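Local atomic coordinates of CRISPR system CMR subunit Cmr7 1 (Sulfolobus solfataricus, PDB entry 2X5Q), a protein that is a subunit, possibly homodimeric, of the CMR ribonucleoprotein complex, part of the CRISPR antiviral defence that targets invading nucleic acids. Residues E10-I16 with K82-G88; K97-S103 with G116-L122. The contacts are given in a common frame with arbitrary orientation. Residue numbers count along the deposited sequence, not the author numbering.

Contact 1. Residues E10-I16 with K82-G88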
loop_
_atom_site.group_PDB
_atom_site.type_symbol
_atom_site.label_atom_id
_atom_site.label_comp_id
_atom_site.label_asym_id
_atom_site.label_seq_id
_atom_site.Cartn_x
_atom_site.Cartn_y
_atom_site.Cartn_z
ATOM N N GLU A 10 -14.374 12.180 -11.697
ATOM C CA GLU A 10 -14.022 11.259 -10.619
ATOM C C GLU A 10 -14.214 9.812 -11.079
ATOM O O GLU A 10 -15.204 9.488 -11.750
ATOM C CB GLU A 10 -14.840 11.529 -9.344
ATOM C CG GLU A 10 -14.407 12.806 -8.589
ATOM C CD GLU A 10 -14.921 12.882 -7.144
ATOM O OE1 GLU A 10 -14.668 13.916 -6.489
ATOM O OE2 GLU A 10 -15.559 11.918 -6.654
ATOM N N GLN A 11 -13.265 8.952 -10.725
ATOM C CA GLN A 11 -13.292 7.548 -11.145
ATOM C C GLN A 11 -13.525 6.600 -9.973
ATOM O O GLN A 11 -13.388 6.982 -8.822
ATOM C CB GLN A 11 -11.982 7.185 -11.845
ATOM C CG GLN A 11 -11.605 8.189 -12.963
ATOM C CD GLN A 11 -12.311 7.904 -14.279
ATOM O OE1 GLN A 11 -12.225 6.804 -14.806
ATOM N NE2 GLN A 11 -12.986 8.913 -14.834
ATOM N N VAL A 12 -13.900 5.367 -10.298
ATOM C CA VAL A 12 -13.993 4.291 -9.323
ATOM C C VAL A 12 -13.149 3.128 -9.846
ATOM O O VAL A 12 -13.150 2.853 -11.032
ATOM C CB VAL A 12 -15.464 3.844 -9.066
ATOM C CG1 VAL A 12 -16.122 3.330 -10.338
ATOM C CG2 VAL A 12 -15.531 2.779 -7.973
ATOM N N PHE A 13 -12.394 2.496 -8.959
ATOM C CA PHE A 13 -11.658 1.257 -9.281
ATOM C C PHE A 13 -12.595 0.087 -9.263
ATOM O O PHE A 13 -13.185 -0.245 -8.217
ATOM C CB PHE A 13 -10.530 1.041 -8.263
ATOM C CG PHE A 13 -9.684 -0.192 -8.500
ATOM C CD1 PHE A 13 -8.782 -0.247 -9.562
ATOM C CD2 PHE A 13 -9.753 -1.280 -7.635
ATOM C CE1 PHE A 13 -7.970 -1.373 -9.752
ATOM C CE2 PHE A 13 -8.932 -2.427 -7.822
ATOM C CZ PHE A 13 -8.054 -2.463 -8.863
ATOM N N LEU A 14 -12.724 -0.556 -10.418
ATOM C CA LEU A 14 -13.544 -1.751 -10.545
ATOM C C LEU A 14 -12.581 -2.928 -10.572
ATOM O O LEU A 14 -11.906 -3.141 -11.581
ATOM C CB LEU A 14 -14.385 -1.658 -11.828
ATOM C CG LEU A 14 -15.442 -2.696 -12.200
ATOM C CD1 LEU A 14 -16.288 -2.164 -13.358
ATOM C CD2 LEU A 14 -14.861 -4.024 -12.577
ATOM N N PRO A 15 -12.480 -3.676 -9.454
ATOM C CA PRO A 15 -11.688 -4.908 -9.483
ATOM C C PRO A 15 -12.255 -5.922 -10.460
ATOM O O PRO A 15 -13.471 -6.164 -10.464
ATOM C CB PRO A 15 -11.795 -5.460 -8.043
ATOM C CG PRO A 15 -12.292 -4.343 -7.217
ATOM C CD PRO A 15 -13.086 -3.444 -8.134
ATOM N N ILE A 16 -11.395 -6.512 -11.285
ATOM C CA ILE A 16 -11.828 -7.579 -12.186
ATOM C C ILE A 16 -11.461 -8.934 -11.564
ATOM O O ILE A 16 -10.282 -9.330 -11.554
ATOM C CB ILE A 16 -11.195 -7.405 -13.577
ATOM C CG1 ILE A 16 -11.527 -6.015 -14.140
ATOM C CG2 ILE A 16 -11.654 -8.505 -14.551
ATOM C CD1 ILE A 16 -12.995 -5.779 -14.398
ATOM N N LYS A 82 -5.784 -6.123 -9.900
ATOM C CA LYS A 82 -5.918 -5.233 -11.048
ATOM C C LYS A 82 -7.387 -4.908 -11.305
ATOM O O LYS A 82 -8.288 -5.657 -10.913
ATOM C CB LYS A 82 -5.298 -5.871 -12.287
ATOM C CG LYS A 82 -3.808 -6.260 -12.102
ATOM C CD LYS A 82 -3.225 -6.851 -13.360
ATOM C CE LYS A 82 -2.244 -7.967 -13.063
ATOM N NZ LYS A 82 -1.652 -8.502 -14.328
ATOM N N GLY A 83 -7.616 -3.759 -11.928
ATOM C CA GLY A 83 -8.948 -3.330 -12.278
ATOM C C GLY A 83 -8.928 -2.193 -13.277
ATOM O O GLY A 83 -7.857 -1.734 -13.740
ATOM N N ILE A 84 -10.118 -1.752 -13.642
ATOM C CA ILE A 84 -10.236 -0.641 -14.565
ATOM C C ILE A 84 -10.715 0.544 -13.766
ATOM O O ILE A 84 -11.281 0.387 -12.671
ATOM C CB ILE A 84 -11.169 -0.946 -15.755
ATOM C CG1 ILE A 84 -12.559 -1.398 -15.291
ATOM C CG2 ILE A 84 -10.521 -1.992 -16.678
ATOM C CD1 ILE A 84 -13.544 -1.505 -16.428
ATOM N N LEU A 85 -10.459 1.727 -14.313
ATOM C CA LEU A 85 -10.926 2.953 -13.737
ATOM C C LEU A 85 -11.970 3.515 -14.678
ATOM O O LEU A 85 -11.704 3.735 -15.873
ATOM C CB LEU A 85 -9.784 3.944 -13.567
ATOM C CG LEU A 85 -8.781 3.651 -12.457
ATOM C CD1 LEU A 85 -7.536 4.510 -12.658
ATOM C CD2 LEU A 85 -9.403 3.872 -11.053
ATOM N N ILE A 86 -13.165 3.734 -14.142
ATOM C CA ILE A 86 -14.291 4.203 -14.928
ATOM C C ILE A 86 -14.986 5.324 -14.185
ATOM O O ILE A 86 -14.895 5.392 -12.970
ATOM C CB ILE A 86 -15.283 3.065 -15.220
ATOM C CG1 ILE A 86 -15.896 2.500 -13.920
ATOM C CG2 ILE A 86 -14.572 1.945 -16.039
ATOM C CD1 ILE A 86 -16.874 1.364 -14.154
ATOM N N SER A 87 -15.663 6.206 -14.921
ATOM C CA SER A 87 -16.473 7.249 -14.296
ATOM C C SER A 87 -17.678 6.635 -13.595
ATOM O O SER A 87 -18.510 5.951 -14.213
ATOM C CB SER A 87 -16.931 8.299 -15.306
ATOM O OG SER A 87 -17.880 9.147 -14.704
ATOM N N GLY A 88 -17.777 6.905 -12.303
ATOM C CA GLY A 88 -18.770 6.239 -11.483
ATOM C C GLY A 88 -18.482 6.380 -10.010
ATOM O O GLY A 88 -17.668 7.211 -9.592
HETATM O O HOH W 1 -17.657 10.673 -11.906
HETATM O O HOH W 2 -7.657 -8.494 -11.135
#

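Contact 2. Residues K97-S103 with G116-L122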
loop_
_atom_site.group_PDB
_atom_site.type_symbol
_atom_site.label_atom_id
_atom_site.label_comp_id
_atom_site.label_asym_id
_atom_site.label_seq_id
_atom_site.Cartn_x
_atom_site.Cartn_y
_atom_site.Cartn_z
ATOM N N LYS A 97 -10.902 7.372 -0.938
ATOM C CA LYS A 97 -10.761 8.253 -2.091
ATOM C C LYS A 97 -9.347 8.810 -2.180
ATOM O O LYS A 97 -8.827 9.344 -1.201
ATOM C CB LYS A 97 -11.766 9.396 -1.994
ATOM C CG LYS A 97 -11.716 10.365 -3.160
ATOM C CD LYS A 97 -12.772 11.467 -3.044
ATOM C CE LYS A 97 -14.068 11.029 -3.677
ATOM N NZ LYS A 97 -15.138 12.076 -3.642
ATOM N N ILE A 98 -8.745 8.696 -3.361
ATOM C CA ILE A 98 -7.482 9.347 -3.664
ATOM C C ILE A 98 -7.787 10.594 -4.484
ATOM O O ILE A 98 -8.354 10.479 -5.567
ATOM C CB ILE A 98 -6.568 8.457 -4.502
ATOM C CG1 ILE A 98 -6.125 7.224 -3.713
ATOM C CG2 ILE A 98 -5.350 9.259 -4.976
ATOM C CD1 ILE A 98 -7.171 6.137 -3.589
ATOM N N ILE A 99 -7.381 11.762 -3.996
ATOM C CA ILE A 99 -7.785 13.040 -4.584
ATOM C C ILE A 99 -6.640 13.699 -5.352
ATOM O O ILE A 99 -5.617 14.062 -4.778
ATOM C CB ILE A 99 -8.306 14.031 -3.506
ATOM C CG1 ILE A 99 -9.485 13.417 -2.732
ATOM C CG2 ILE A 99 -8.717 15.343 -4.138
ATOM C CD1 ILE A 99 -9.815 14.134 -1.375
ATOM N N GLY A 100 -6.841 13.846 -6.661
ATOM C CA GLY A 100 -5.934 14.595 -7.517
ATOM C C GLY A 100 -4.518 14.051 -7.604
ATOM O O GLY A 100 -3.574 14.815 -7.697
ATOM N N ILE A 101 -4.357 12.738 -7.596
ATOM C CA ILE A 101 -3.028 12.164 -7.762
ATOM C C ILE A 101 -2.576 12.313 -9.223
ATOM O O ILE A 101 -3.361 12.060 -10.137
ATOM C CB ILE A 101 -2.970 10.687 -7.353
ATOM C CG1 ILE A 101 -1.507 10.214 -7.272
ATOM C CG2 ILE A 101 -3.783 9.820 -8.326
ATOM C CD1 ILE A 101 -1.334 8.760 -6.856
ATOM N N PRO A 102 -1.331 12.775 -9.433
ATOM C CA PRO A 102 -0.725 12.757 -10.752
ATOM C C PRO A 102 -0.796 11.372 -11.354
ATOM O O PRO A 102 -0.407 10.381 -10.702
ATOM C CB PRO A 102 0.720 13.171 -10.474
ATOM C CG PRO A 102 0.623 14.046 -9.291
ATOM C CD PRO A 102 -0.440 13.410 -8.446
ATOM N N SER A 103 -1.324 11.291 -12.565
ATOM C CA SER A 103 -1.536 10.003 -13.202
ATOM C C SER A 103 -0.212 9.281 -13.429
ATOM O O SER A 103 -0.171 8.046 -13.418
ATOM C CB SER A 103 -2.302 10.150 -14.515
ATOM O OG SER A 103 -1.627 11.007 -15.422
ATOM N N GLY A 116 -2.469 14.180 -16.744
ATOM C CA GLY A 116 -3.107 15.003 -15.749
ATOM C C GLY A 116 -3.378 14.255 -14.467
ATOM O O GLY A 116 -2.837 13.171 -14.217
ATOM N N ASN A 117 -4.244 14.855 -13.664
ATOM C CA ASN A 117 -4.526 14.382 -12.327
ATOM C C ASN A 117 -5.817 13.600 -12.323
ATOM O O ASN A 117 -6.762 13.972 -13.028
ATOM C CB ASN A 117 -4.631 15.577 -11.386
ATOM C CG ASN A 117 -3.364 16.382 -11.347
ATOM O OD1 ASN A 117 -2.281 15.828 -11.237
ATOM N ND2 ASN A 117 -3.488 17.702 -11.457
ATOM N N ILE A 118 -5.838 12.535 -11.522
ATOM C CA ILE A 118 -6.976 11.646 -11.378
ATOM C C ILE A 118 -7.432 11.615 -9.922
ATOM O O ILE A 118 -6.607 11.515 -9.019
ATOM C CB ILE A 118 -6.610 10.201 -11.816
ATOM C CG1 ILE A 118 -6.197 10.193 -13.301
ATOM C CG2 ILE A 118 -7.765 9.236 -11.589
ATOM C CD1 ILE A 118 -6.057 8.830 -13.897
ATOM N N THR A 119 -8.743 11.743 -9.715
ATOM C CA THR A 119 -9.381 11.417 -8.439
ATOM C C THR A 119 -10.133 10.095 -8.618
ATOM O O THR A 119 -10.880 9.913 -9.602
ATOM C CB THR A 119 -10.335 12.514 -7.997
ATOM O OG1 THR A 119 -9.584 13.700 -7.711
ATOM C CG2 THR A 119 -11.114 12.100 -6.751
ATOM N N PHE A 120 -9.902 9.157 -7.709
ATOM C CA PHE A 120 -10.564 7.859 -7.794
ATOM C C PHE A 120 -10.789 7.237 -6.426
ATOM O O PHE A 120 -10.067 7.533 -5.467
ATOM C CB PHE A 120 -9.809 6.895 -8.718
ATOM C CG PHE A 120 -8.541 6.336 -8.140
ATOM C CD1 PHE A 120 -8.474 5.016 -7.719
ATOM C CD2 PHE A 120 -7.393 7.112 -8.070
ATOM C CE1 PHE A 120 -7.305 4.501 -7.209
ATOM C CE2 PHE A 120 -6.228 6.599 -7.578
ATOM C CZ PHE A 120 -6.179 5.289 -7.128
ATOM N N SER A 121 -11.803 6.380 -6.348
ATOM C CA SER A 121 -12.131 5.683 -5.102
ATOM C C SER A 121 -11.974 4.158 -5.230
ATOM O O SER A 121 -12.255 3.593 -6.283
ATOM C CB SER A 121 -13.557 6.029 -4.684
ATOM O OG SER A 121 -13.659 7.402 -4.356
ATOM N N LEU A 122 -11.546 3.524 -4.134
ATOM C CA LEU A 122 -11.355 2.077 -4.020
ATOM C C LEU A 122 -12.336 1.522 -3.000
ATOM O O LEU A 122 -12.527 2.148 -1.975
ATOM C CB LEU A 122 -9.960 1.777 -3.466
ATOM C CG LEU A 122 -8.782 2.460 -4.151
ATOM C CD1 LEU A 122 -7.557 2.374 -3.267
ATOM C CD2 LEU A 122 -8.545 1.839 -5.534
#

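Contact 1. Residues E10-I16 with K82-G88
Two antiparallel strands pair here in the buried middle of the large mixed sheet: 11-15, near the N terminus, and the end of the strand that includes 82-86. V12 and I86 form one hydrogen-bonded pair (V12 N to I86 O 2.9 Å, I86 N to V12 O 3.2 Å); L14 and I84 form the next (L14 N to I84 O 2.8 Å, I84 N to L14 O 3.1 Å). I16 N extends the pairing to K82 O at 3.2 Å. Glycine suits position 83: a CB there would clash with L14 O and with the F13 ring, whose atom F13 CE1 lies 3.2 Å from G83 N. V12, L14, I84 and I86 share an apolar face, with L14 CD1 3.7 Å from I86 CD1, while F13 and L85 occupy the reverse face. Helix 148-162 covers the first face through L159 and I162; on the other, F13 meets L122 of strand 117-123 and L57 of strand 52-60.

Contact 2. Residues K97-S103 with G116-L122
G116 O accepts two hydrogen bonds from S103, from OG at 2.8 Å and from the backbone N at 2.9 Å, fastening one end of this antiparallel pair. Toward the other end, I98 and F120 make a hydrogen-bonded pair, with I98 N to F120 O at 2.7 Å and F120 N to I98 O at 3.0 Å. Between them the T119 side chain steps in, its OG1 accepting from G100 N at 2.9 Å. I118 N then donates to I101 O at 2.9 Å, whereas the return bond from I101 N to I118 O is bent and weak. The register slips by one residue between I98 and I101, a beta bulge at which the chain turns a corner; G100 takes up positive phi there, which favours glycine. I98, I101, I118 and F120 lie on one face: I98 CD1 sits over the F120 ring in a CH-pi contact, 4.1 Å from its centroid and 3.8 Å from L122 CD1, and I101 CG2 meets the ring edge, 4.1 Å from F120 CE2. F75 of the second subunit packs on I98 and L122, and K97-I99 pair in parallel with a strand of that subunit, carrying the sheet across the dimer interface.

In the fold
From the N terminus, the chain lays down strand 11-15, passes through strands 21-23, 27-29 and 35-38, then strand 52-60, and returns at 82-88, so contact 1 closes a long loop without any helix. Strand 88-92, between the contacts, completes the small antiparallel sheet. Contact 2 follows in series, joining 97-103 to 116-122 across a short connection. The two meet because strand 117-123 runs parallel alongside 11-15: Q11 N lies 2.8 Å from T119 O and F13 N 2.9 Å from S121 O, both probable hydrogen bonds. A salt bridge between E10 and K97 adds a side-chain tie. Together they line up strands 80-86, 11-15, 117-123 and 95-102 within the mixed sheet, from helix-covered interior to subunit interface.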